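Local atomic coordinates of muramoyltetrapeptide carboxypeptidase (Oxalobacter formigenes OXCC13, PDB entry 6UUK), a protein that probably acts as a serine-type LD-carboxypeptidase of the S66 family, removing the C-terminal D-alanine from cell-wall-derived muramoyl tetrapeptides. Residues G81-D89 with Q107-V117; H190-T200 with K318-G326. All coordinates share one frame; numbering follows the deposited sequence.

Contact 1 of 2, residues G81-D89 with Q107-V117; sequences GYEVFNYVD and QIMEAATNPDV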
ATOM      1  N   GLY B  81     -16.272  17.325  30.633  1.00 46.99           N
ATOM      2  CA  GLY B  81     -16.169  18.768  30.723  1.00 38.75           C
ATOM      3  C   GLY B  81     -15.610  19.444  29.488  1.00 43.59           C
ATOM      4  O   GLY B  81     -14.543  20.061  29.544  1.00 49.78           O
ATOM      5  N   TYR B  82     -16.324  19.346  28.367  1.00 50.00           N
ATOM      6  CA  TYR B  82     -15.895  19.991  27.135  1.00 47.01           C
ATOM      7  C   TYR B  82     -17.114  20.467  26.359  1.00 37.92           C
ATOM      8  O   TYR B  82     -18.189  19.865  26.430  1.00 37.60           O
ATOM      9  CB  TYR B  82     -15.047  19.049  26.268  1.00 61.56           C
ATOM     10  CG  TYR B  82     -13.775  18.577  26.938  1.00 77.79           C
ATOM     11  CD1 TYR B  82     -12.679  19.421  27.063  1.00 85.61           C
ATOM     12  CD2 TYR B  82     -13.670  17.288  27.442  1.00 77.22           C
ATOM     13  CE1 TYR B  82     -11.514  18.995  27.676  1.00 87.15           C
ATOM     14  CE2 TYR B  82     -12.509  16.852  28.056  1.00 77.68           C
ATOM     15  CZ  TYR B  82     -11.435  17.710  28.170  1.00 83.94           C
ATOM     16  OH  TYR B  82     -10.278  17.281  28.779  1.00 87.41           O
ATOM     17  N   GLU B  83     -16.933  21.556  25.618  1.00 39.34           N
ATOM     18  CA  GLU B  83     -17.991  22.130  24.797  1.00 35.22           C
ATOM     19  C   GLU B  83     -17.913  21.528  23.399  1.00 30.21           C
ATOM     20  O   GLU B  83     -16.918  21.715  22.692  1.00 33.94           O
ATOM     21  CB  GLU B  83     -17.862  23.652  24.744  1.00 33.81           C
ATOM     22  CG  GLU B  83     -19.002  24.355  24.030  1.00 33.49           C
ATOM     23  CD  GLU B  83     -18.819  25.859  23.991  1.00 43.86           C
ATOM     24  OE1 GLU B  83     -17.750  26.340  24.424  1.00 47.45           O
ATOM     25  OE2 GLU B  83     -19.742  26.563  23.529  1.00 37.62           O
ATOM     26  N   VAL B  84     -18.963  20.811  23.002  1.00 29.95           N
ATOM     27  CA  VAL B  84     -18.978  20.045  21.761  1.00 29.70           C
ATOM     28  C   VAL B  84     -19.619  20.872  20.655  1.00 31.39           C
ATOM     29  O   VAL B  84     -20.658  21.513  20.861  1.00 35.01           O
ATOM     30  CB  VAL B  84     -19.721  18.708  21.948  1.00 26.95           C
ATOM     31  CG1 VAL B  84     -19.602  17.851  20.696  1.00 23.64           C
ATOM     32  CG2 VAL B  84     -19.185  17.969  23.165  1.00 28.54           C
ATOM     33  N   PHE B  85     -18.999  20.855  19.477  1.00 25.08           N
ATOM     34  CA  PHE B  85     -19.530  21.493  18.273  1.00 28.64           C
ATOM     35  C   PHE B  85     -19.601  20.425  17.185  1.00 26.07           C
ATOM     36  O   PHE B  85     -18.584  20.089  16.570  1.00 23.37           O
ATOM     37  CB  PHE B  85     -18.661  22.671  17.841  1.00 27.30           C
ATOM     38  CG  PHE B  85     -18.667  23.818  18.807  1.00 23.37           C
ATOM     39  CD1 PHE B  85     -19.585  24.845  18.675  1.00 24.75           C
ATOM     40  CD2 PHE B  85     -17.753  23.871  19.847  1.00 31.52           C
ATOM     41  CE1 PHE B  85     -19.595  25.904  19.561  1.00 25.58           C
ATOM     42  CE2 PHE B  85     -17.757  24.928  20.736  1.00 32.25           C
ATOM     43  CZ  PHE B  85     -18.679  25.945  20.593  1.00 30.93           C
ATOM     44  N   ASN B  86     -20.797  19.894  16.947  1.00 24.13           N
ATOM     45  CA  ASN B  86     -20.986  18.796  16.005  1.00 23.73           C
ATOM     46  C   ASN B  86     -21.254  19.367  14.616  1.00 27.09           C
ATOM     47  O   ASN B  86     -22.323  19.931  14.362  1.00 27.62           O
ATOM     48  CB  ASN B  86     -22.130  17.891  16.456  1.00 31.39           C
ATOM     49  CG  ASN B  86     -22.267  16.652  15.592  1.00 20.83           C
ATOM     50  OD1 ASN B  86     -21.295  16.187  14.997  1.00 22.71           O
ATOM     51  ND2 ASN B  86     -23.477  16.112  15.520  1.00 14.85           N
ATOM     52  N   TYR B  87     -20.282  19.216  13.717  1.00 24.54           N
ATOM     53  CA  TYR B  87     -20.445  19.605  12.323  1.00 27.35           C
ATOM     54  C   TYR B  87     -20.922  18.461  11.439  1.00 28.88           C
ATOM     55  O   TYR B  87     -21.203  18.687  10.256  1.00 30.96           O
ATOM     56  CB  TYR B  87     -19.128  20.156  11.766  1.00 29.84           C
ATOM     57  CG  TYR B  87     -18.801  21.560  12.222  1.00 28.66           C
ATOM     58  CD1 TYR B  87     -19.054  22.653  11.402  1.00 24.80           C
ATOM     59  CD2 TYR B  87     -18.238  21.794  13.470  1.00 21.29           C
ATOM     60  CE1 TYR B  87     -18.756  23.938  11.812  1.00 23.62           C
ATOM     61  CE2 TYR B  87     -17.937  23.077  13.888  1.00 22.52           C
ATOM     62  CZ  TYR B  87     -18.198  24.145  13.055  1.00 23.23           C
ATOM     63  OH  TYR B  87     -17.900  25.424  13.465  1.00 23.19           O
ATOM     64  N   VAL B  88     -21.021  17.246  11.979  1.00 29.27           N
ATOM     65  CA  VAL B  88     -21.450  16.100  11.188  1.00 27.21           C
ATOM     66  C   VAL B  88     -22.944  16.202  10.916  1.00 31.91           C
ATOM     67  O   VAL B  88     -23.739  16.497  11.819  1.00 33.93           O
ATOM     68  CB  VAL B  88     -21.100  14.790  11.906  1.00 20.95           C
ATOM     69  CG1 VAL B  88     -21.389  13.596  11.009  1.00 25.48           C
ATOM     70  CG2 VAL B  88     -19.643  14.798  12.344  1.00 25.09           C
ATOM     71  N   ASP B  89     -23.334  15.960   9.670  1.00 22.44           N
ATOM     72  CA  ASP B  89     -24.734  16.044   9.275  1.00 22.85           C
ATOM     73  C   ASP B  89     -25.378  14.660   9.274  1.00 27.70           C
ATOM     74  O   ASP B  89     -25.428  13.990   8.243  1.00 26.61           O
ATOM     75  CB  ASP B  89     -24.863  16.694   7.895  1.00 32.21           C
ATOM     76  CG  ASP B  89     -26.238  17.285   7.651  1.00 28.88           C
ATOM     77  OD1 ASP B  89     -27.219  16.792   8.246  1.00 26.90           O
ATOM     78  OD2 ASP B  89     -26.338  18.247   6.861  1.00 21.81           O
ATOM     79  N   GLN B 107     -16.841  21.115   5.611  1.00 24.92           N
ATOM     80  CA  GLN B 107     -17.011  20.958   7.049  1.00 27.57           C
ATOM     81  C   GLN B 107     -15.692  21.053   7.805  1.00 30.76           C
ATOM     82  O   GLN B 107     -15.698  21.353   9.003  1.00 27.12           O
ATOM     83  CB  GLN B 107     -17.693  19.624   7.357  1.00 26.64           C
ATOM     84  CG  GLN B 107     -19.116  19.520   6.829  1.00 30.41           C
ATOM     85  CD  GLN B 107     -19.709  18.136   7.009  1.00 28.52           C
ATOM     86  OE1 GLN B 107     -19.112  17.269   7.648  1.00 35.49           O
ATOM     87  NE2 GLN B 107     -20.891  17.920   6.442  1.00 36.55           N
ATOM     88  N   ILE B 108     -14.563  20.804   7.137  1.00 31.41           N
ATOM     89  CA  ILE B 108     -13.270  20.946   7.796  1.00 29.97           C
ATOM     90  C   ILE B 108     -12.821  22.402   7.791  1.00 26.08           C
ATOM     91  O   ILE B 108     -12.213  22.879   8.756  1.00 23.84           O
ATOM     92  CB  ILE B 108     -12.228  20.027   7.132  1.00 35.36           C
ATOM     93  CG1 ILE B 108     -12.757  18.595   7.044  1.00 35.65           C
ATOM     94  CG2 ILE B 108     -10.925  20.047   7.913  1.00 33.25           C
ATOM     95  CD1 ILE B 108     -11.802  17.630   6.377  1.00 32.39           C
HETATM   96  N   MSE B 109     -13.113  23.127   6.716  1.00 20.70           N
HETATM   97  CA  MSE B 109     -12.753  24.537   6.622  1.00 23.25           C
HETATM   98  C   MSE B 109     -13.610  25.386   7.553  1.00 24.82           C
HETATM   99  O   MSE B 109     -13.176  26.438   8.023  1.00 28.46           O
HETATM  100  CB  MSE B 109     -12.896  25.036   5.183  1.00 30.99           C
HETATM  101  CG  MSE B 109     -12.048  24.294   4.160  1.00 36.76           C
HETATM  102 SE   MSE B 109     -10.142  24.300   4.575  1.00 47.27          SE
HETATM  103  CE  MSE B 109     -10.011  22.535   5.382  1.00 25.01           C
ATOM    104  N   GLU B 110     -14.833  24.923   7.817  1.00 25.68           N
ATOM    105  CA  GLU B 110     -15.750  25.690   8.652  1.00 24.97           C
ATOM    106  C   GLU B 110     -15.424  25.535  10.132  1.00 23.98           C
ATOM    107  O   GLU B 110     -15.470  26.514  10.886  1.00 30.77           O
ATOM    108  CB  GLU B 110     -17.193  25.265   8.373  1.00 26.25           C
ATOM    109  CG  GLU B 110     -18.231  26.306   8.759  1.00 29.07           C
ATOM    110  CD  GLU B 110     -19.647  25.857   8.457  1.00 29.50           C
ATOM    111  OE1 GLU B 110     -20.179  25.013   9.208  1.00 30.54           O
ATOM    112  OE2 GLU B 110     -20.226  26.342   7.463  1.00 38.18           O
ATOM    113  N   ALA B 111     -15.095  24.316  10.568  1.00 20.15           N
ATOM    114  CA  ALA B 111     -14.759  24.101  11.971  1.00 25.31           C
ATOM    115  C   ALA B 111     -13.432  24.751  12.339  1.00 26.77           C
ATOM    116  O   ALA B 111     -13.246  25.169  13.487  1.00 29.50           O
ATOM    117  CB  ALA B 111     -14.720  22.604  12.280  1.00 18.83           C
ATOM    118  N   ALA B 112     -12.503  24.847  11.386  1.00 23.42           N
ATOM    119  CA  ALA B 112     -11.219  25.486  11.645  1.00 16.82           C
ATOM    120  C   ALA B 112     -11.322  27.002  11.734  1.00 24.87           C
ATOM    121  O   ALA B 112     -10.322  27.654  12.050  1.00 24.97           O
ATOM    122  CB  ALA B 112     -10.211  25.099  10.562  1.00 23.18           C
ATOM    123  N   THR B 113     -12.494  27.574  11.465  1.00 27.22           N
ATOM    124  CA  THR B 113     -12.697  29.014  11.530  1.00 22.80           C
ATOM    125  C   THR B 113     -13.568  29.439  12.703  1.00 22.66           C
ATOM    126  O   THR B 113     -13.828  30.637  12.862  1.00 31.25           O
ATOM    127  CB  THR B 113     -13.316  29.524  10.224  1.00 29.69           C
ATOM    128  OG1 THR B 113     -14.497  28.767   9.924  1.00 29.99           O
ATOM    129  CG2 THR B 113     -12.327  29.390   9.078  1.00 23.61           C
ATOM    130  N   ASN B 114     -14.024  28.503  13.525  1.00 24.56           N
ATOM    131  CA  ASN B 114     -14.869  28.844  14.662  1.00 27.31           C
ATOM    132  C   ASN B 114     -13.998  29.248  15.846  1.00 24.30           C
ATOM    133  O   ASN B 114     -13.159  28.450  16.282  1.00 20.58           O
ATOM    134  CB  ASN B 114     -15.763  27.669  15.037  1.00 28.28           C
ATOM    135  CG  ASN B 114     -16.855  28.055  16.013  1.00 31.73           C
ATOM    136  OD1 ASN B 114     -16.655  28.038  17.227  1.00 33.72           O
ATOM    137  ND2 ASN B 114     -18.021  28.410  15.486  1.00 36.63           N
ATOM    138  N   PRO B 115     -14.151  30.460  16.384  1.00 26.29           N
ATOM    139  CA  PRO B 115     -13.283  30.886  17.495  1.00 27.71           C
ATOM    140  C   PRO B 115     -13.496  30.099  18.777  1.00 28.35           C
ATOM    141  O   PRO B 115     -12.593  30.075  19.622  1.00 26.69           O
ATOM    142  CB  PRO B 115     -13.652  32.364  17.688  1.00 31.69           C
ATOM    143  CG  PRO B 115     -14.325  32.769  16.409  1.00 31.56           C
ATOM    144  CD  PRO B 115     -15.033  31.545  15.924  1.00 30.35           C
ATOM    145  N   ASP B 116     -14.651  29.464  18.954  1.00 31.50           N
ATOM    146  CA  ASP B 116     -14.940  28.698  20.158  1.00 29.42           C
ATOM    147  C   ASP B 116     -14.427  27.266  20.088  1.00 36.98           C
ATOM    148  O   ASP B 116     -14.621  26.507  21.044  1.00 37.41           O
ATOM    149  CB  ASP B 116     -16.449  28.691  20.425  1.00 37.46           C
ATOM    150  CG  ASP B 116     -17.031  30.087  20.520  1.00 37.63           C
ATOM    151  OD1 ASP B 116     -16.345  30.985  21.050  1.00 36.95           O
ATOM    152  OD2 ASP B 116     -18.175  30.288  20.058  1.00 51.63           O
ATOM    153  N   VAL B 117     -13.778  26.881  18.993  1.00 34.69           N
ATOM    154  CA  VAL B 117     -13.267  25.528  18.806  1.00 24.39           C
ATOM    155  C   VAL B 117     -11.757  25.545  18.990  1.00 25.20           C
ATOM    156  O   VAL B 117     -11.068  26.421  18.453  1.00 27.48           O
ATOM    157  CB  VAL B 117     -13.648  24.977  17.420  1.00 29.98           C
ATOM    158  CG1 VAL B 117     -12.876  23.702  17.120  1.00 22.46           C
ATOM    159  CG2 VAL B 117     -15.146  24.726  17.343  1.00 30.57           C
TER
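At the outer edge of the mostly parallel sheet in the N-terminal domain, F85 and Y87 of edge strand 83-86 and its exit lie against the end of helix 101-111 and the turns that follow it. A111 sits over one face of the Y87 ring, its CB 3.8 Å from the ring centroid and 18° off the normal, a CH-pi contact. At the ring edge, E110 OE1 comes within 3.2 Å of Y87 CE1, while the other carboxylate oxygen, OE2, makes a salt bridge to R106. Y87 OH ends 3.5 Å from N114 CB, with the amide turned 78° to the ring. Were Y87 replaced by an alanine, A111 is likely to lose its CH-pi partner and a gap to open beside N114. With CG anti to its carbonyl carbon (chi1 -66°), F85 reaches the second turn: its CZ is 3.5 Å from D116 CB, and its CD2 is 3.7 Å from V117 CG2. N114 OD1 lies over one face of that ring and accepts a weak bond from D116 N, across the turn. Helix 101-111 leaves through two type I turns toward strand 119-122, completing a beta-alpha-beta crossover that passes over strand 55-59.

Contact 2 of 2, residues H190-T200 with K318-G326; sequences HFDETMTSPET and KDKVTLPVG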
ATOM      1  N   HIS B 190      -4.926   9.823  28.965  1.00 31.65           N
ATOM      2  CA  HIS B 190      -3.762  10.224  28.182  1.00 28.42           C
ATOM      3  C   HIS B 190      -4.128  11.266  27.133  1.00 25.68           C
ATOM      4  O   HIS B 190      -3.292  12.104  26.775  1.00 24.01           O
ATOM      5  CB  HIS B 190      -3.122   9.007  27.516  1.00 23.08           C
ATOM      6  CG  HIS B 190      -2.127   8.297  28.380  1.00 23.54           C
ATOM      7  ND1 HIS B 190      -0.772   8.543  28.312  1.00 26.30           N
ATOM      8  CD2 HIS B 190      -2.288   7.344  29.329  1.00 28.77           C
ATOM      9  CE1 HIS B 190      -0.142   7.776  29.182  1.00 30.06           C
ATOM     10  NE2 HIS B 190      -1.038   7.038  29.813  1.00 28.81           N
ATOM     11  N   PHE B 191      -5.364  11.232  26.632  1.00 25.60           N
ATOM     12  CA  PHE B 191      -5.795  12.224  25.652  1.00 23.38           C
ATOM     13  C   PHE B 191      -5.989  13.588  26.302  1.00 30.98           C
ATOM     14  O   PHE B 191      -5.485  14.601  25.804  1.00 28.15           O
ATOM     15  CB  PHE B 191      -7.082  11.761  24.968  1.00 29.34           C
ATOM     16  CG  PHE B 191      -7.743  12.823  24.136  1.00 25.88           C
ATOM     17  CD1 PHE B 191      -7.210  13.199  22.915  1.00 32.31           C
ATOM     18  CD2 PHE B 191      -8.903  13.440  24.574  1.00 21.11           C
ATOM     19  CE1 PHE B 191      -7.818  14.176  22.149  1.00 33.53           C
ATOM     20  CE2 PHE B 191      -9.515  14.416  23.813  1.00 27.43           C
ATOM     21  CZ  PHE B 191      -8.973  14.786  22.599  1.00 28.95           C
ATOM     22  N   ASP B 192      -6.716  13.633  27.422  1.00 34.29           N
ATOM     23  CA  ASP B 192      -6.938  14.899  28.111  1.00 30.48           C
ATOM     24  C   ASP B 192      -5.636  15.488  28.639  1.00 37.15           C
ATOM     25  O   ASP B 192      -5.504  16.713  28.735  1.00 34.44           O
ATOM     26  CB  ASP B 192      -7.931  14.709  29.258  1.00 38.24           C
ATOM     27  CG  ASP B 192      -9.305  14.285  28.778  1.00 37.30           C
ATOM     28  OD1 ASP B 192      -9.517  14.228  27.548  1.00 35.25           O
ATOM     29  OD2 ASP B 192     -10.174  14.008  29.630  1.00 40.96           O
ATOM     30  N   GLU B 193      -4.668  14.636  28.983  1.00 40.22           N
ATOM     31  CA  GLU B 193      -3.406  15.134  29.520  1.00 34.78           C
ATOM     32  C   GLU B 193      -2.581  15.824  28.442  1.00 35.31           C
ATOM     33  O   GLU B 193      -2.016  16.898  28.679  1.00 34.30           O
ATOM     34  CB  GLU B 193      -2.619  13.986  30.152  1.00 40.44           C
ATOM     35  CG  GLU B 193      -1.370  14.423  30.899  1.00 56.52           C
ATOM     36  CD  GLU B 193      -0.660  13.263  31.570  1.00 61.40           C
ATOM     37  OE1 GLU B 193      -0.985  12.100  31.250  1.00 53.23           O
ATOM     38  OE2 GLU B 193       0.220  13.515  32.419  1.00 61.71           O
ATOM     39  N   THR B 194      -2.502  15.228  27.250  1.00 36.53           N
ATOM     40  CA  THR B 194      -1.714  15.823  26.175  1.00 27.05           C
ATOM     41  C   THR B 194      -2.294  17.158  25.725  1.00 26.57           C
ATOM     42  O   THR B 194      -1.545  18.051  25.311  1.00 25.95           O
ATOM     43  CB  THR B 194      -1.622  14.856  24.993  1.00 24.69           C
ATOM     44  OG1 THR B 194      -1.236  13.559  25.465  1.00 26.73           O
ATOM     45  CG2 THR B 194      -0.594  15.339  23.980  1.00 25.09           C
HETATM   46  N   MSE B 195      -3.611  17.319  25.806  1.00 31.98           N
HETATM   47  CA  MSE B 195      -4.254  18.565  25.409  1.00 32.09           C
HETATM   48  C   MSE B 195      -3.989  19.682  26.415  1.00 29.13           C
HETATM   49  O   MSE B 195      -3.956  20.857  26.053  1.00 33.03           O
HETATM   50  CB  MSE B 195      -5.764  18.368  25.250  1.00 23.29           C
HETATM   51  CG  MSE B 195      -6.173  17.282  24.264  1.00 25.74           C
HETATM   52 SE   MSE B 195      -5.524  17.575  22.450  1.00 42.44          SE
HETATM   53  CE  MSE B 195      -3.981  16.386  22.488  1.00 18.22           C
ATOM     54  N   THR B 196      -3.798  19.309  27.682  1.00 27.03           N
ATOM     55  CA  THR B 196      -3.678  20.276  28.763  1.00 28.35           C
ATOM     56  C   THR B 196      -2.287  20.347  29.380  1.00 33.23           C
ATOM     57  O   THR B 196      -2.045  21.231  30.209  1.00 40.29           O
ATOM     58  CB  THR B 196      -4.697  19.964  29.870  1.00 32.78           C
ATOM     59  OG1 THR B 196      -4.445  18.657  30.402  1.00 32.11           O
ATOM     60  CG2 THR B 196      -6.116  20.016  29.319  1.00 25.43           C
ATOM     61  N   SER B 197      -1.371  19.453  29.010  1.00 30.32           N
ATOM     62  CA  SER B 197      -0.030  19.494  29.564  1.00 30.15           C
ATOM     63  C   SER B 197       0.998  19.732  28.465  1.00 31.69           C
ATOM     64  O   SER B 197       0.869  19.182  27.366  1.00 27.21           O
ATOM     65  CB  SER B 197       0.310  18.192  30.307  1.00 25.64           C
ATOM     66  OG  SER B 197       1.615  18.244  30.858  1.00 36.39           O
ATOM     67  N   PRO B 198       2.024  20.548  28.726  1.00 29.45           N
ATOM     68  CA  PRO B 198       3.023  20.827  27.682  1.00 23.66           C
ATOM     69  C   PRO B 198       3.946  19.659  27.387  1.00 31.51           C
ATOM     70  O   PRO B 198       4.613  19.672  26.345  1.00 24.61           O
ATOM     71  CB  PRO B 198       3.807  22.020  28.251  1.00 23.02           C
ATOM     72  CG  PRO B 198       2.966  22.553  29.379  1.00 28.66           C
ATOM     73  CD  PRO B 198       2.236  21.372  29.926  1.00 22.53           C
ATOM     74  N   GLU B 199       4.017  18.657  28.261  1.00 30.94           N
ATOM     75  CA  GLU B 199       4.920  17.529  28.088  1.00 23.79           C
ATOM     76  C   GLU B 199       4.185  16.226  28.367  1.00 23.53           C
ATOM     77  O   GLU B 199       3.328  16.164  29.255  1.00 21.43           O
ATOM     78  CB  GLU B 199       6.141  17.645  29.012  1.00 39.15           C
ATOM     79  CG  GLU B 199       7.028  18.845  28.726  1.00 40.56           C
ATOM     80  CD  GLU B 199       8.169  18.975  29.716  1.00 59.17           C
ATOM     81  OE1 GLU B 199       8.134  18.287  30.758  1.00 63.94           O
ATOM     82  OE2 GLU B 199       9.101  19.761  29.451  1.00 58.70           O
ATOM     83  N   THR B 200       4.524  15.189  27.602  1.00 27.34           N
ATOM     84  CA  THR B 200       3.951  13.862  27.779  1.00 25.48           C
ATOM     85  C   THR B 200       5.067  12.831  27.717  1.00 21.50           C
ATOM     86  O   THR B 200       5.898  12.867  26.806  1.00 29.91           O
ATOM     87  CB  THR B 200       2.894  13.555  26.710  1.00 28.44           C
ATOM     88  OG1 THR B 200       3.436  13.811  25.409  1.00 26.49           O
ATOM     89  CG2 THR B 200       1.653  14.410  26.920  1.00 25.18           C
ATOM     90  N   LYS B 318      -7.783  -0.877  22.488  1.00 20.48           N
ATOM     91  CA  LYS B 318      -8.581  -0.166  23.482  1.00 18.99           C
ATOM     92  C   LYS B 318      -7.742   0.875  24.211  1.00 23.43           C
ATOM     93  O   LYS B 318      -8.155   2.031  24.359  1.00 23.29           O
ATOM     94  CB  LYS B 318      -9.193  -1.156  24.472  1.00 18.48           C
ATOM     95  CG  LYS B 318      -9.752  -0.500  25.723  1.00 19.48           C
ATOM     96  CD  LYS B 318     -10.315  -1.527  26.688  1.00 22.65           C
ATOM     97  CE  LYS B 318     -10.757  -0.872  27.985  1.00 30.56           C
ATOM     98  NZ  LYS B 318     -11.348  -1.860  28.925  1.00 25.67           N
ATOM     99  N   ASP B 319      -6.557   0.482  24.673  1.00 14.64           N
ATOM    100  CA  ASP B 319      -5.647   1.394  25.352  1.00 21.03           C
ATOM    101  C   ASP B 319      -4.652   1.960  24.345  1.00 18.30           C
ATOM    102  O   ASP B 319      -3.859   1.215  23.762  1.00 18.32           O
ATOM    103  CB  ASP B 319      -4.914   0.683  26.489  1.00 29.40           C
ATOM    104  CG  ASP B 319      -5.784   0.495  27.712  1.00 25.66           C
ATOM    105  OD1 ASP B 319      -7.025   0.498  27.570  1.00 22.00           O
ATOM    106  OD2 ASP B 319      -5.225   0.360  28.820  1.00 21.82           O
ATOM    107  N   LYS B 320      -4.702   3.274  24.142  1.00 17.93           N
ATOM    108  CA  LYS B 320      -3.789   3.955  23.240  1.00 14.88           C
ATOM    109  C   LYS B 320      -3.414   5.303  23.836  1.00 14.15           C
ATOM    110  O   LYS B 320      -4.119   5.845  24.690  1.00 18.51           O
ATOM    111  CB  LYS B 320      -4.402   4.145  21.844  1.00 16.59           C
ATOM    112  CG  LYS B 320      -5.516   5.178  21.795  1.00 16.19           C
ATOM    113  CD  LYS B 320      -6.154   5.241  20.418  1.00 18.36           C
ATOM    114  CE  LYS B 320      -6.863   3.941  20.084  1.00 27.21           C
ATOM    115  NZ  LYS B 320      -7.473   3.966  18.727  1.00 38.11           N
ATOM    116  N   VAL B 321      -2.290   5.839  23.377  1.00 16.74           N
ATOM    117  CA  VAL B 321      -1.802   7.133  23.828  1.00 16.23           C
ATOM    118  C   VAL B 321      -1.998   8.153  22.714  1.00 20.02           C
ATOM    119  O   VAL B 321      -2.236   7.811  21.551  1.00 23.03           O
ATOM    120  CB  VAL B 321      -0.322   7.075  24.262  1.00 23.17           C
ATOM    121  CG1 VAL B 321      -0.156   6.160  25.464  1.00 17.27           C
ATOM    122  CG2 VAL B 321       0.551   6.611  23.107  1.00 16.84           C
ATOM    123  N   THR B 322      -1.897   9.426  23.085  1.00 16.55           N
ATOM    124  CA  THR B 322      -1.996  10.534  22.143  1.00 17.85           C
ATOM    125  C   THR B 322      -0.586  11.028  21.842  1.00 25.79           C
ATOM    126  O   THR B 322       0.091  11.569  22.722  1.00 23.91           O
ATOM    127  CB  THR B 322      -2.868  11.655  22.703  1.00 22.05           C
ATOM    128  OG1 THR B 322      -4.210  11.182  22.865  1.00 22.35           O
ATOM    129  CG2 THR B 322      -2.868  12.849  21.760  1.00 21.38           C
ATOM    130  N   LEU B 323      -0.146  10.840  20.600  1.00 27.70           N
ATOM    131  CA  LEU B 323       1.208  11.190  20.193  1.00 21.45           C
ATOM    132  C   LEU B 323       1.184  12.462  19.363  1.00 19.49           C
ATOM    133  O   LEU B 323       0.595  12.472  18.270  1.00 25.21           O
ATOM    134  CB  LEU B 323       1.842  10.048  19.399  1.00 16.28           C
ATOM    135  CG  LEU B 323       2.014   8.730  20.154  1.00 17.49           C
ATOM    136  CD1 LEU B 323       2.609   7.659  19.253  1.00 12.77           C
ATOM    137  CD2 LEU B 323       2.876   8.931  21.391  1.00 16.45           C
ATOM    138  N   PRO B 324       1.796  13.551  19.834  1.00 23.08           N
ATOM    139  CA  PRO B 324       1.845  14.780  19.031  1.00 18.10           C
ATOM    140  C   PRO B 324       2.707  14.626  17.789  1.00 20.46           C
ATOM    141  O   PRO B 324       3.939  14.648  17.875  1.00 15.43           O
ATOM    142  CB  PRO B 324       2.440  15.812  20.000  1.00 17.40           C
ATOM    143  CG  PRO B 324       2.236  15.230  21.366  1.00 15.15           C
ATOM    144  CD  PRO B 324       2.341  13.751  21.186  1.00 15.61           C
ATOM    145  N   VAL B 325       2.071  14.469  16.630  1.00 18.50           N
ATOM    146  CA  VAL B 325       2.807  14.367  15.375  1.00 12.15           C
ATOM    147  C   VAL B 325       3.400  15.729  15.041  1.00 22.07           C
ATOM    148  O   VAL B 325       2.672  16.714  14.864  1.00 19.13           O
ATOM    149  CB  VAL B 325       1.903  13.861  14.246  1.00 19.19           C
ATOM    150  CG1 VAL B 325       2.633  13.934  12.915  1.00 14.44           C
ATOM    151  CG2 VAL B 325       1.449  12.439  14.531  1.00 20.43           C
ATOM    152  N   GLY B 326       4.726  15.791  14.951  1.00 20.10           N
ATOM    153  CA  GLY B 326       5.431  17.031  14.716  1.00 15.07           C
ATOM    154  C   GLY B 326       6.125  17.603  15.932  1.00 17.36           C
ATOM    155  O   GLY B 326       6.834  18.609  15.803  1.00 19.00           O
TER
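T322 presses against the last turns of helix 185-196, touching F191, T194 and M195. Its OG1 lies 3.4 Å from F191 CA and, in the plane of the F191 ring, meets the edge at CD1. The methyl goes the other way: with T322 CG2 anti to the backbone N (chi1 -64° placing OG1 beside that N), CG2 comes to 3.8 Å from CE of selenomethionine M195, whose chain bends at chi2 and chi3 and crosses it at about a right angle. T194 OG1 turns back to its own helix, donating to H190 O at 2.8 Å, nearly head-on to the carbonyl, which also takes T194 N; two donors thus grip this oxygen. T194 CG2 is then left to meet P324 CG at 3.9 Å. The helix here packs on strand 323-325 and the loop before it; this is the antiparallel edge strand of the six-stranded sheet, supplied from late in the chain, and F169 of the neighbouring strand 168-170 touches T194, M195 and P324 as well. Buried V321 makes a CH-pi contact with H190, itself partly exposed: CG1 rests over one face of the ring, 4.1 Å from its centroid and 23° off the normal, and F186 meets the same imidazole with planes at about 40°. The loose side is at partly exposed T200, whose OG1 only grazes P324 CD at 4.4 Å.

In the fold
Both contacts reach the same six-stranded sheet, at its two outermost strands: contact 1 at 83-86, contact 2 at 323-325. Their centres lie 20 Å apart, yet their segments touch outside the two interfaces proper, where Y82 OH packs 3.2 Å from D192 CG; Y82 is poorly ordered, so the distance carries little weight. D192 also forms a salt bridge to R80, just ahead of contact 1. Contact 1 is away from the predicted catalytic residues. Contact 2 comes nearer, since the side chain of K320 is about 5 Å from that of H316 and about 7 Å from that of E246, both predicted members of the charge relay; the K320 side chain also touches H151, next to the predicted nucleophile S152.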